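PDB 1VLI: spore coat polysaccharide biosynthesis protein SpsE, which probably acts as an N-acylneuraminate-9-phosphate synthase of the NeuB family, serving the biosynthesis of spore coat polysaccharide in Bacillus subtilis. Local coordinates for residues A48-A53 with L107-E112; G57-K62 with G275-E280. All coordinates share one frame; numbering follows the deposited sequence.

After strand 30-36, the first of the barrel, the chain runs through helix 43-56, which carries 48-53 of contact 1, and turns directly into 57-62 of contact 2. Helix 103-112 then comes back beside helix 43-56, so contact 1 closes a loop of 53 residues that holds strand 60-63. Contact 2 closes only in helix 266-285, with 212 residues between its two segments. The two loops cross, because their segments alternate along the chain. Contact 1 joins two early outer helices of the TIM barrel, whereas contact 2 brings the helix after the eighth strand against the lead-in to the second. They also touch directly: Cys-110 SG packs 3.7 Å from Val-61 CG1.

Contact 1: A48-A53 with L107-E112; sequences ALIDAA and LDYCRE
Tyr-109 and Asp-51 make the polar part of this helix-helix contact. The tyrosine hydroxyl OH donates to Asp-51 OD1 at 2.6 Å, arriving on the syn side of the carboxylate and 19° out of its plane. OD1 lies at the ring's edge, near its plane, and the carboxylate is turned 77° from the ring. Tyrosine suits the position because its length spans the gap between helices whose axes come no closer than 10.3 Å. With CG anti to the backbone N (chi1 -166°), the ring is carried across to the neighbouring helix. Phe-47, one turn before Asp-51 on helix 43-56, also meets this ring.

The apolar part belongs to Ile-50, whose two branches find different partners. Its CG2 methyl lies 3.6 Å from Tyr-109 CD2, in an oblique approach to the ring, while the other branch ends with CD1 3.5 Å from Cys-110 SG. A branched isoleucine can thus fill both places, and the small cysteine sits where the backbones are nearest, with Ile-50 CA 6.7 Å from Cys-110 CA. Beneath the pair lies the barrel wall: Ile-50 also touches Phe-63, and Cys-110 touches Val-61 and Phe-117.

Buried apolar groups toward the strands and a hydroxyl-carboxylate bond farther out join two nearly parallel helices, neighbours in the outer layer of a TIM barrel.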
ATOM      1  N   ALA A  48      18.716 -13.289   4.292  1.00 51.21           N
ATOM      2  CA  ALA A  48      18.071 -14.441   4.933  1.00 51.34           C
ATOM      3  C   ALA A  48      16.527 -14.369   4.812  1.00 51.76           C
ATOM      4  O   ALA A  48      15.856 -15.396   4.646  1.00 53.27           O
ATOM      5  CB  ALA A  48      18.512 -14.568   6.383  1.00 50.05           C
ATOM      6  N   LEU A  49      15.976 -13.161   4.862  1.00 53.21           N
ATOM      7  CA  LEU A  49      14.523 -12.984   4.683  1.00 54.86           C
ATOM      8  C   LEU A  49      14.126 -13.387   3.270  1.00 56.75           C
ATOM      9  O   LEU A  49      13.259 -14.222   3.088  1.00 58.37           O
ATOM     10  CB  LEU A  49      14.098 -11.563   5.020  1.00 52.07           C
ATOM     11  CG  LEU A  49      14.024 -11.267   6.521  1.00 49.91           C
ATOM     12  CD1 LEU A  49      14.242  -9.777   6.756  1.00 55.85           C
ATOM     13  CD2 LEU A  49      12.691 -11.736   7.133  1.00 50.37           C
ATOM     14  N   ILE A  50      14.825 -12.838   2.283  1.00 60.44           N
ATOM     15  CA  ILE A  50      14.762 -13.320   0.898  1.00 60.88           C
ATOM     16  C   ILE A  50      14.783 -14.832   0.816  1.00 61.97           C
ATOM     17  O   ILE A  50      13.891 -15.389   0.191  1.00 65.48           O
ATOM     18  CB  ILE A  50      15.884 -12.664   0.015  1.00 60.16           C
ATOM     19  CG1 ILE A  50      15.671 -11.142   0.019  1.00 60.49           C
ATOM     20  CG2 ILE A  50      15.837 -13.185  -1.423  1.00 49.62           C
ATOM     21  CD1 ILE A  50      16.499 -10.345  -0.930  1.00 66.25           C
ATOM     22  N   ASP A  51      15.749 -15.493   1.473  1.00 61.48           N
ATOM     23  CA  ASP A  51      15.834 -16.972   1.496  1.00 59.84           C
ATOM     24  C   ASP A  51      14.564 -17.609   1.993  1.00 59.25           C
ATOM     25  O   ASP A  51      14.057 -18.553   1.383  1.00 59.01           O
ATOM     26  CB  ASP A  51      16.953 -17.479   2.414  1.00 62.42           C
ATOM     27  CG  ASP A  51      18.355 -17.281   1.832  1.00 66.60           C
ATOM     28  OD1 ASP A  51      18.548 -17.417   0.601  1.00 65.72           O
ATOM     29  OD2 ASP A  51      19.340 -17.018   2.556  1.00 72.76           O
ATOM     30  N   ALA A  52      14.081 -17.115   3.130  1.00 58.32           N
ATOM     31  CA  ALA A  52      12.886 -17.661   3.775  1.00 58.56           C
ATOM     32  C   ALA A  52      11.653 -17.571   2.867  1.00 58.77           C
ATOM     33  O   ALA A  52      10.884 -18.534   2.759  1.00 59.78           O
ATOM     34  CB  ALA A  52      12.633 -16.952   5.095  1.00 59.12           C
ATOM     35  N   ALA A  53      11.499 -16.424   2.205  1.00 57.65           N
ATOM     36  CA  ALA A  53      10.424 -16.188   1.241  1.00 55.81           C
ATOM     37  C   ALA A  53      10.481 -17.170   0.074  1.00 56.72           C
ATOM     38  O   ALA A  53       9.452 -17.734  -0.321  1.00 56.10           O
ATOM     39  CB  ALA A  53      10.495 -14.767   0.723  1.00 54.14           C
ATOM     40  N   LEU A 107      18.397  -6.716  -5.151  1.00 52.94           N
ATOM     41  CA  LEU A 107      17.708  -6.969  -6.420  1.00 52.57           C
ATOM     42  C   LEU A 107      18.334  -8.135  -7.157  1.00 55.77           C
ATOM     43  O   LEU A 107      17.643  -9.052  -7.598  1.00 57.81           O
ATOM     44  CB  LEU A 107      17.656  -5.686  -7.270  1.00 49.97           C
ATOM     45  CG  LEU A 107      16.391  -4.812  -7.083  1.00 60.44           C
ATOM     46  CD1 LEU A 107      15.919  -4.674  -5.623  1.00 51.15           C
ATOM     47  CD2 LEU A 107      16.568  -3.450  -7.731  1.00 50.57           C
ATOM     48  N   ASP A 108      19.662  -8.122  -7.261  1.00 59.60           N
ATOM     49  CA  ASP A 108      20.378  -9.271  -7.755  1.00 59.52           C
ATOM     50  C   ASP A 108      20.035 -10.563  -7.018  1.00 56.87           C
ATOM     51  O   ASP A 108      19.833 -11.599  -7.636  1.00 58.66           O
ATOM     52  CB  ASP A 108      21.864  -9.012  -7.646  1.00 64.25           C
ATOM     53  CG  ASP A 108      22.501  -8.791  -8.986  1.00 75.98           C
ATOM     54  OD1 ASP A 108      22.329  -9.678  -9.865  1.00 86.31           O
ATOM     55  OD2 ASP A 108      23.207  -7.784  -9.234  1.00 86.54           O
ATOM     56  N   TYR A 109      19.993 -10.516  -5.698  1.00 52.65           N
ATOM     57  CA  TYR A 109      19.775 -11.725  -4.934  1.00 53.69           C
ATOM     58  C   TYR A 109      18.341 -12.240  -5.069  1.00 56.06           C
ATOM     59  O   TYR A 109      18.103 -13.450  -5.033  1.00 55.36           O
ATOM     60  CB  TYR A 109      20.136 -11.500  -3.473  1.00 53.26           C
ATOM     61  CG  TYR A 109      20.260 -12.783  -2.697  1.00 59.09           C
ATOM     62  CD1 TYR A 109      21.214 -13.734  -3.049  1.00 58.08           C
ATOM     63  CD2 TYR A 109      19.419 -13.056  -1.616  1.00 64.68           C
ATOM     64  CE1 TYR A 109      21.340 -14.929  -2.351  1.00 58.05           C
ATOM     65  CE2 TYR A 109      19.543 -14.240  -0.900  1.00 68.17           C
ATOM     66  CZ  TYR A 109      20.516 -15.174  -1.275  1.00 63.56           C
ATOM     67  OH  TYR A 109      20.650 -16.361  -0.601  1.00 59.25           O
ATOM     68  N   CYS A 110      17.391 -11.314  -5.205  1.00 59.03           N
ATOM     69  CA  CYS A 110      16.022 -11.664  -5.521  1.00 60.08           C
ATOM     70  C   CYS A 110      15.945 -12.341  -6.880  1.00 61.96           C
ATOM     71  O   CYS A 110      15.294 -13.370  -7.021  1.00 60.00           O
ATOM     72  CB  CYS A 110      15.154 -10.413  -5.540  1.00 63.54           C
ATOM     73  SG  CYS A 110      14.745  -9.785  -3.909  1.00 59.06           S
ATOM     74  N   ARG A 111      16.621 -11.762  -7.873  1.00 65.92           N
ATOM     75  CA  ARG A 111      16.592 -12.279  -9.244  1.00 68.16           C
ATOM     76  C   ARG A 111      17.137 -13.681  -9.295  1.00 66.04           C
ATOM     77  O   ARG A 111      16.615 -14.524 -10.023  1.00 67.49           O
ATOM     78  CB  ARG A 111      17.358 -11.379 -10.221  1.00 71.61           C
ATOM     79  CG  ARG A 111      16.939 -11.529 -11.695  1.00 77.08           C
ATOM     80  CD  ARG A 111      16.753 -10.189 -12.421  1.00 86.98           C
ATOM     81  N   GLU A 112      18.153 -13.957  -8.500  1.00 64.26           N
ATOM     82  CA  GLU A 112      18.677 -15.300  -8.521  1.00 64.66           C
ATOM     83  C   GLU A 112      17.918 -16.311  -7.647  1.00 63.08           C
ATOM     84  O   GLU A 112      17.998 -17.506  -7.910  1.00 61.52           O
ATOM     85  CB  GLU A 112      20.177 -15.313  -8.292  1.00 67.15           C
ATOM     86  CG  GLU A 112      20.618 -15.654  -6.888  1.00 75.82           C
ATOM     87  CD  GLU A 112      22.093 -16.002  -6.856  1.00 79.53           C
ATOM     88  OE1 GLU A 112      22.460 -17.077  -7.391  1.00 75.73           O
ATOM     89  OE2 GLU A 112      22.882 -15.185  -6.318  1.00 76.38           O
TER

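Contact 2: G57-K62 with G275-E280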
ATOM      1  N   GLY A  57       8.179 -20.599  -1.030  1.00 56.62           N
ATOM      2  CA  GLY A  57       7.459 -20.614  -2.314  1.00 57.10           C
ATOM      3  C   GLY A  57       6.547 -19.393  -2.532  1.00 58.77           C
ATOM      4  O   GLY A  57       5.538 -19.472  -3.237  1.00 60.67           O
ATOM      5  N   ALA A  58       6.890 -18.269  -1.913  1.00 55.91           N
ATOM      6  CA  ALA A  58       6.269 -16.992  -2.207  1.00 54.33           C
ATOM      7  C   ALA A  58       6.667 -16.484  -3.599  1.00 54.25           C
ATOM      8  O   ALA A  58       7.695 -16.897  -4.156  1.00 59.81           O
ATOM      9  CB  ALA A  58       6.632 -16.001  -1.141  1.00 50.24           C
ATOM     10  N   ASP A  59       5.858 -15.592  -4.156  1.00 53.75           N
ATOM     11  CA  ASP A  59       6.093 -15.052  -5.491  1.00 53.78           C
ATOM     12  C   ASP A  59       6.935 -13.806  -5.448  1.00 54.37           C
ATOM     13  O   ASP A  59       7.675 -13.496  -6.390  1.00 57.27           O
ATOM     14  CB  ASP A  59       4.757 -14.700  -6.141  1.00 52.26           C
ATOM     15  CG  ASP A  59       4.009 -15.921  -6.562  1.00 60.73           C
ATOM     16  OD1 ASP A  59       4.575 -16.656  -7.412  1.00 60.71           O
ATOM     17  OD2 ASP A  59       2.885 -16.257  -6.079  1.00 59.63           O
ATOM     18  N   ALA A  60       6.788 -13.071  -4.357  1.00 53.22           N
ATOM     19  CA  ALA A  60       7.317 -11.724  -4.249  1.00 53.48           C
ATOM     20  C   ALA A  60       7.812 -11.566  -2.837  1.00 53.42           C
ATOM     21  O   ALA A  60       7.317 -12.243  -1.919  1.00 53.33           O
ATOM     22  CB  ALA A  60       6.202 -10.677  -4.534  1.00 47.82           C
ATOM     23  N   VAL A  61       8.774 -10.666  -2.659  1.00 50.58           N
ATOM     24  CA  VAL A  61       9.235 -10.310  -1.331  1.00 51.13           C
ATOM     25  C   VAL A  61       9.235  -8.811  -1.300  1.00 53.04           C
ATOM     26  O   VAL A  61       9.697  -8.156  -2.246  1.00 56.11           O
ATOM     27  CB  VAL A  61      10.645 -10.885  -1.012  1.00 52.82           C
ATOM     28  CG1 VAL A  61      11.681 -10.296  -1.965  1.00 52.31           C
ATOM     29  CG2 VAL A  61      11.028 -10.627   0.471  1.00 44.94           C
ATOM     30  N   LYS A  62       8.674  -8.256  -0.230  1.00 55.07           N
ATOM     31  CA  LYS A  62       8.473  -6.828  -0.149  1.00 52.79           C
ATOM     32  C   LYS A  62       9.247  -6.183   1.012  1.00 53.90           C
ATOM     33  O   LYS A  62       9.100  -6.626   2.171  1.00 52.89           O
ATOM     34  CB  LYS A  62       6.983  -6.543  -0.037  1.00 53.83           C
ATOM     35  CG  LYS A  62       6.729  -5.122   0.416  1.00 51.28           C
ATOM     36  CD  LYS A  62       5.756  -4.451  -0.459  1.00 53.89           C
ATOM     37  CE  LYS A  62       4.333  -4.636   0.122  1.00 62.62           C
ATOM     38  NZ  LYS A  62       4.178  -3.938   1.423  1.00 57.28           N
ATOM     39  N   GLY A 275      -0.955 -24.097   2.460  1.00 58.80           N
ATOM     40  CA  GLY A 275      -2.392 -23.885   2.642  1.00 62.82           C
ATOM     41  C   GLY A 275      -3.075 -23.292   1.406  1.00 63.84           C
ATOM     42  O   GLY A 275      -4.044 -23.866   0.887  1.00 62.95           O
ATOM     43  N   ILE A 276      -2.557 -22.151   0.933  1.00 64.00           N
ATOM     44  CA  ILE A 276      -3.103 -21.454  -0.245  1.00 62.81           C
ATOM     45  C   ILE A 276      -3.126 -22.358  -1.476  1.00 62.49           C
ATOM     46  O   ILE A 276      -4.124 -22.394  -2.199  1.00 65.74           O
ATOM     47  CB  ILE A 276      -2.300 -20.153  -0.554  1.00 61.69           C
ATOM     48  CG1 ILE A 276      -2.700 -19.036   0.397  1.00 61.88           C
ATOM     49  CG2 ILE A 276      -2.545 -19.673  -1.982  1.00 58.80           C
ATOM     50  CD1 ILE A 276      -1.560 -18.090   0.721  1.00 57.46           C
ATOM     51  N   ARG A 277      -2.034 -23.079  -1.704  1.00 58.63           N
ATOM     52  CA  ARG A 277      -1.861 -23.814  -2.934  1.00 57.90           C
ATOM     53  C   ARG A 277      -2.746 -25.041  -2.961  1.00 57.51           C
ATOM     54  O   ARG A 277      -3.180 -25.472  -4.027  1.00 57.66           O
ATOM     55  CB  ARG A 277      -0.388 -24.196  -3.111  1.00 59.05           C
ATOM     56  CG  ARG A 277       0.526 -22.992  -3.398  1.00 57.98           C
ATOM     57  CD  ARG A 277       0.379 -22.404  -4.798  1.00 55.69           C
ATOM     58  NE  ARG A 277       1.275 -21.261  -5.002  1.00 62.58           N
ATOM     59  CZ  ARG A 277       0.884 -20.035  -5.344  1.00 63.23           C
ATOM     60  NH1 ARG A 277      -0.409 -19.759  -5.547  1.00 65.24           N
ATOM     61  NH2 ARG A 277       1.782 -19.079  -5.494  1.00 52.66           N
ATOM     62  N   LYS A 278      -3.002 -25.599  -1.780  1.00 57.91           N
ATOM     63  CA  LYS A 278      -3.878 -26.749  -1.625  1.00 58.30           C
ATOM     64  C   LYS A 278      -5.308 -26.303  -1.852  1.00 59.29           C
ATOM     65  O   LYS A 278      -6.062 -26.975  -2.569  1.00 61.91           O
ATOM     66  CB  LYS A 278      -3.717 -27.355  -0.225  1.00 59.19           C
ATOM     67  CG  LYS A 278      -4.779 -28.396   0.174  1.00 61.56           C
ATOM     68  CD  LYS A 278      -4.602 -28.734   1.649  1.00 66.27           C
ATOM     69  CE  LYS A 278      -4.844 -30.195   1.881  1.00 71.30           C
ATOM     70  NZ  LYS A 278      -3.598 -30.919   1.464  1.00 86.67           N
ATOM     71  N   THR A 279      -5.672 -25.178  -1.235  1.00 56.19           N
ATOM     72  CA  THR A 279      -6.989 -24.600  -1.369  1.00 56.62           C
ATOM     73  C   THR A 279      -7.265 -24.333  -2.836  1.00 59.45           C
ATOM     74  O   THR A 279      -8.403 -24.495  -3.281  1.00 60.85           O
ATOM     75  CB  THR A 279      -7.060 -23.290  -0.585  1.00 57.59           C
ATOM     76  OG1 THR A 279      -6.868 -23.573   0.804  1.00 58.12           O
ATOM     77  CG2 THR A 279      -8.462 -22.655  -0.650  1.00 58.15           C
ATOM     78  N   GLU A 280      -6.228 -23.954  -3.598  1.00 61.38           N
ATOM     79  CA  GLU A 280      -6.428 -23.604  -5.015  1.00 61.68           C
ATOM     80  C   GLU A 280      -6.779 -24.831  -5.825  1.00 61.69           C
ATOM     81  O   GLU A 280      -7.677 -24.783  -6.672  1.00 58.78           O
ATOM     82  CB  GLU A 280      -5.190 -22.952  -5.621  1.00 61.22           C
ATOM     83  CG  GLU A 280      -5.070 -21.442  -5.428  1.00 58.46           C
ATOM     84  CD  GLU A 280      -3.705 -20.923  -5.867  1.00 63.19           C
ATOM     85  OE1 GLU A 280      -2.691 -21.269  -5.229  1.00 67.51           O
ATOM     86  OE2 GLU A 280      -3.640 -20.159  -6.854  1.00 69.82           O
TER
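Arg-277 reaches from helix 266-285 to Asp-59, just before strand 60-63, at the end of the TIM barrel where its strands begin. The contact is almost wholly ionic. Arg-277 NH2 lies 3.1 Å from Asp-59 OD2 and forms a salt bridge, but the hydrogen bond within it is weak, bent to 127°. The carboxylate oxygen sits at the edge of the guanidinium, and the two flat groups are turned 58° apart, so they do not make a flat, two-pronged pair. Asp-59 is held more firmly from elsewhere: OD2 also accepts from the backbone N of Ile-31, and OD1 pairs with Lys-21. A short acid fits here because it serves the neighbouring strand and the arginine from one buried place.

Gly-57 lies next to the contact, where helix 43-56 gives way to the turn before strand 60-63. The first residue past that helix, it closes the helix end in a Schellman motif, its positive phi being easy for a residue without a side chain.

The other side of the guanidinium is steadied within its own helix. The arginine chain, bent at chi2 (-73°), brings the group between two acids, making a network of Asp-59, Arg-277 and Glu-280. Arg-277 NH1 bonds to Val-29 O and donates, nearly in the guanidinium plane, to Glu-280 OE1 at 2.8 Å; OE1 is met on its syn side, while Glu-280 OE2 accepts from the backbone N of Val-29.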